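PDB 1ZJ8: sulfite reductase [ferredoxin] from Mycobacterium tuberculosis, which probably catalyses the six-electron reduction of sulfite to sulfide with electrons from ferredoxin, using a siroheme and a [4Fe-4S] cluster. Local coordinates for residues E316-E321 / R325-G330. Sequence-based numbering, arbitrary orientation.
Sequences EVLETE and RPLIDG
Glu319 and Arg325, whose CA atoms lie 5.2 Å apart, mark where the chain leaving helix 311-323 turns back beside its last turns, and a weak backbone hydrogen bond joins them from Arg325 N to Glu319 O (2.9 Å, bent to 128° at the hydrogen). The main link is made by the side chain of Glu319. Its CG stands anti to the carbonyl carbon (chi1 -68°) and the chain runs on extended from there, which carries the carboxylate over Pro326 to the backbone of Leu327. Leu327 N gives OE2 a nearly straight hydrogen bond of 3.1 Å, reaching it from well above the carboxylate plane. Glutamate suits this place because its reach lets a helix residue accept a bond from a neighbouring extended segment, while its methylenes, CB and CG, pass beside the Arg325 carbonyl and the carboxylate carbon CD comes within 3.9 Å of Pro326 CA. Proline, lacking an N-H, fits between the two donors Arg325 and Leu327. On the inner side, Leu318 and Leu327 cross at about a right angle, CD2 of Leu318 meeting CD1 of Leu327 at 3.9 Å; Leu318 also packs on Ala283, Val284 and Val287 of helix 277-291. Beyond Leu327 the chain enters a short, weakly bonded edge strand, 328-329, beside strand 266-272. Arg315 forms salt bridges with both Glu319 and Asp329, bridging the two carboxylates. With OE2 shared by a backbone N-H and a guanidinium group, Glu319 is probably ionised, which would strengthen its hold on Leu327 N, while Arg315, from the same helix, carries the link on to Asp329.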
ATOM      1  N   GLU A 316      23.900 -15.990   2.008  1.00 48.65           N
ATOM      2  CA  GLU A 316      24.668 -17.114   1.496  1.00 48.77           C
ATOM      3  C   GLU A 316      23.991 -17.769   0.291  1.00 48.97           C
ATOM      4  O   GLU A 316      24.616 -17.959  -0.752  1.00 49.00           O
ATOM      5  CB  GLU A 316      24.802 -18.151   2.615  1.00 49.57           C
ATOM      6  CG  GLU A 316      25.627 -19.369   2.267  1.00 50.77           C
ATOM      7  CD  GLU A 316      27.126 -19.100   2.369  1.00 56.10           C
ATOM      8  OE1 GLU A 316      27.826 -19.897   3.055  1.00 58.70           O
ATOM      9  OE2 GLU A 316      27.598 -18.087   1.777  1.00 58.35           O
ATOM     10  N   VAL A 317      22.718 -18.120   0.454  1.00 48.88           N
ATOM     11  CA  VAL A 317      21.954 -18.818  -0.592  1.00 49.21           C
ATOM     12  C   VAL A 317      21.737 -17.947  -1.815  1.00 49.40           C
ATOM     13  O   VAL A 317      21.680 -18.447  -2.948  1.00 49.49           O
ATOM     14  CB  VAL A 317      20.537 -19.265  -0.093  1.00 49.42           C
ATOM     15  CG1 VAL A 317      19.626 -19.687  -1.264  1.00 49.04           C
ATOM     16  CG2 VAL A 317      20.643 -20.380   0.975  1.00 49.21           C
ATOM     17  N   LEU A 318      21.576 -16.650  -1.574  1.00 49.52           N
ATOM     18  CA  LEU A 318      21.376 -15.694  -2.654  1.00 49.38           C
ATOM     19  C   LEU A 318      22.651 -15.643  -3.483  1.00 49.20           C
ATOM     20  O   LEU A 318      22.608 -15.861  -4.695  1.00 49.05           O
ATOM     21  CB  LEU A 318      20.998 -14.308  -2.085  1.00 49.79           C
ATOM     22  CG  LEU A 318      20.724 -13.139  -3.052  1.00 49.75           C
ATOM     23  CD1 LEU A 318      19.374 -13.275  -3.792  1.00 49.97           C
ATOM     24  CD2 LEU A 318      20.807 -11.831  -2.304  1.00 49.07           C
ATOM     25  N   GLU A 319      23.780 -15.404  -2.816  1.00 49.04           N
ATOM     26  CA  GLU A 319      25.080 -15.247  -3.491  1.00 49.19           C
ATOM     27  C   GLU A 319      25.610 -16.509  -4.170  1.00 49.18           C
ATOM     28  O   GLU A 319      26.197 -16.413  -5.243  1.00 49.25           O
ATOM     29  CB  GLU A 319      26.137 -14.760  -2.508  1.00 48.97           C
ATOM     30  CG  GLU A 319      25.910 -13.368  -2.035  1.00 48.81           C
ATOM     31  CD  GLU A 319      26.749 -13.040  -0.836  1.00 49.07           C
ATOM     32  OE1 GLU A 319      27.350 -13.975  -0.270  1.00 49.25           O
ATOM     33  OE2 GLU A 319      26.799 -11.849  -0.455  1.00 48.98           O
ATOM     34  N   THR A 320      25.422 -17.674  -3.554  1.00 49.12           N
ATOM     35  CA  THR A 320      26.046 -18.889  -4.071  1.00 49.42           C
ATOM     36  C   THR A 320      25.169 -19.676  -5.037  1.00 49.34           C
ATOM     37  O   THR A 320      25.676 -20.252  -5.992  1.00 49.59           O
ATOM     38  CB  THR A 320      26.516 -19.820  -2.947  1.00 49.72           C
ATOM     39  OG1 THR A 320      25.386 -20.229  -2.154  1.00 51.36           O
ATOM     40  CG2 THR A 320      27.571 -19.114  -2.087  1.00 49.55           C
ATOM     41  N   GLU A 321      23.866 -19.703  -4.813  1.00 49.12           N
ATOM     42  CA  GLU A 321      22.998 -20.472  -5.691  1.00 48.94           C
ATOM     43  C   GLU A 321      22.454 -19.658  -6.850  1.00 48.71           C
ATOM     44  O   GLU A 321      22.257 -20.204  -7.925  1.00 48.99           O
ATOM     45  CB  GLU A 321      21.858 -21.105  -4.891  1.00 49.21           C
ATOM     46  CG  GLU A 321      22.349 -21.881  -3.665  1.00 49.18           C
ATOM     47  CD  GLU A 321      21.262 -22.710  -3.017  1.00 48.88           C
ATOM     48  OE1 GLU A 321      20.288 -23.065  -3.724  1.00 48.31           O
ATOM     49  OE2 GLU A 321      21.392 -23.006  -1.806  1.00 47.27           O
ATOM     50  N   ARG A 325      27.979 -14.945  -7.045  1.00 48.17           N
ATOM     51  CA  ARG A 325      29.011 -13.965  -6.669  1.00 48.21           C
ATOM     52  C   ARG A 325      28.701 -13.280  -5.334  1.00 48.01           C
ATOM     53  O   ARG A 325      27.542 -13.233  -4.912  1.00 48.53           O
ATOM     54  CB  ARG A 325      29.157 -12.891  -7.748  1.00 48.33           C
ATOM     55  CG  ARG A 325      28.083 -11.834  -7.672  1.00 49.04           C
ATOM     56  CD  ARG A 325      27.942 -11.044  -8.949  1.00 48.95           C
ATOM     57  NE  ARG A 325      26.772 -10.171  -8.883  1.00 49.52           N
ATOM     58  CZ  ARG A 325      26.705  -9.044  -8.172  1.00 49.54           C
ATOM     59  NH1 ARG A 325      27.738  -8.619  -7.449  1.00 48.64           N
ATOM     60  NH2 ARG A 325      25.590  -8.332  -8.191  1.00 50.17           N
ATOM     61  N   PRO A 326      29.727 -12.727  -4.667  1.00 47.47           N
ATOM     62  CA  PRO A 326      29.407 -12.014  -3.429  1.00 47.13           C
ATOM     63  C   PRO A 326      28.726 -10.669  -3.716  1.00 46.83           C
ATOM     64  O   PRO A 326      28.849 -10.145  -4.832  1.00 46.91           O
ATOM     65  CB  PRO A 326      30.781 -11.824  -2.756  1.00 47.05           C
ATOM     66  CG  PRO A 326      31.780 -11.955  -3.827  1.00 46.93           C
ATOM     67  CD  PRO A 326      31.172 -12.709  -4.967  1.00 47.33           C
ATOM     68  N   LEU A 327      27.974 -10.166  -2.732  1.00 46.13           N
ATOM     69  CA  LEU A 327      27.505  -8.789  -2.734  1.00 45.50           C
ATOM     70  C   LEU A 327      28.527  -7.987  -1.978  1.00 44.91           C
ATOM     71  O   LEU A 327      29.172  -8.511  -1.072  1.00 44.59           O
ATOM     72  CB  LEU A 327      26.167  -8.666  -2.032  1.00 45.66           C
ATOM     73  CG  LEU A 327      24.994  -9.331  -2.738  1.00 46.34           C
ATOM     74  CD1 LEU A 327      23.769  -9.371  -1.831  1.00 46.39           C
ATOM     75  CD2 LEU A 327      24.700  -8.575  -4.019  1.00 47.31           C
ATOM     76  N   ILE A 328      28.677  -6.722  -2.361  1.00 44.36           N
ATOM     77  CA  ILE A 328      29.563  -5.799  -1.667  1.00 43.98           C
ATOM     78  C   ILE A 328      28.915  -5.424  -0.325  1.00 43.73           C
ATOM     79  O   ILE A 328      27.708  -5.206  -0.268  1.00 44.00           O
ATOM     80  CB  ILE A 328      29.816  -4.529  -2.506  1.00 44.03           C
ATOM     81  CG1 ILE A 328      30.452  -4.889  -3.859  1.00 44.11           C
ATOM     82  CG2 ILE A 328      30.673  -3.500  -1.742  1.00 44.38           C
ATOM     83  CD1 ILE A 328      29.484  -4.686  -5.056  1.00 45.31           C
ATOM     84  N   ASP A 329      29.710  -5.389   0.748  1.00 43.24           N
ATOM     85  CA  ASP A 329      29.240  -4.958   2.063  1.00 42.89           C
ATOM     86  C   ASP A 329      28.928  -3.462   2.006  1.00 42.85           C
ATOM     87  O   ASP A 329      29.597  -2.705   1.293  1.00 42.64           O
ATOM     88  CB  ASP A 329      30.309  -5.192   3.149  1.00 42.73           C
ATOM     89  CG  ASP A 329      30.457  -6.662   3.565  1.00 43.19           C
ATOM     90  OD1 ASP A 329      29.629  -7.541   3.204  1.00 42.99           O
ATOM     91  OD2 ASP A 329      31.430  -6.932   4.293  1.00 43.42           O
ATOM     92  N   GLY A 330      27.920  -3.032   2.765  1.00 42.71           N
ATOM     93  CA  GLY A 330      27.574  -1.617   2.813  1.00 42.26           C
ATOM     94  C   GLY A 330      26.935  -1.230   4.124  1.00 41.73           C
ATOM     95  O   GLY A 330      26.461  -2.072   4.851  1.00 40.94           O
TER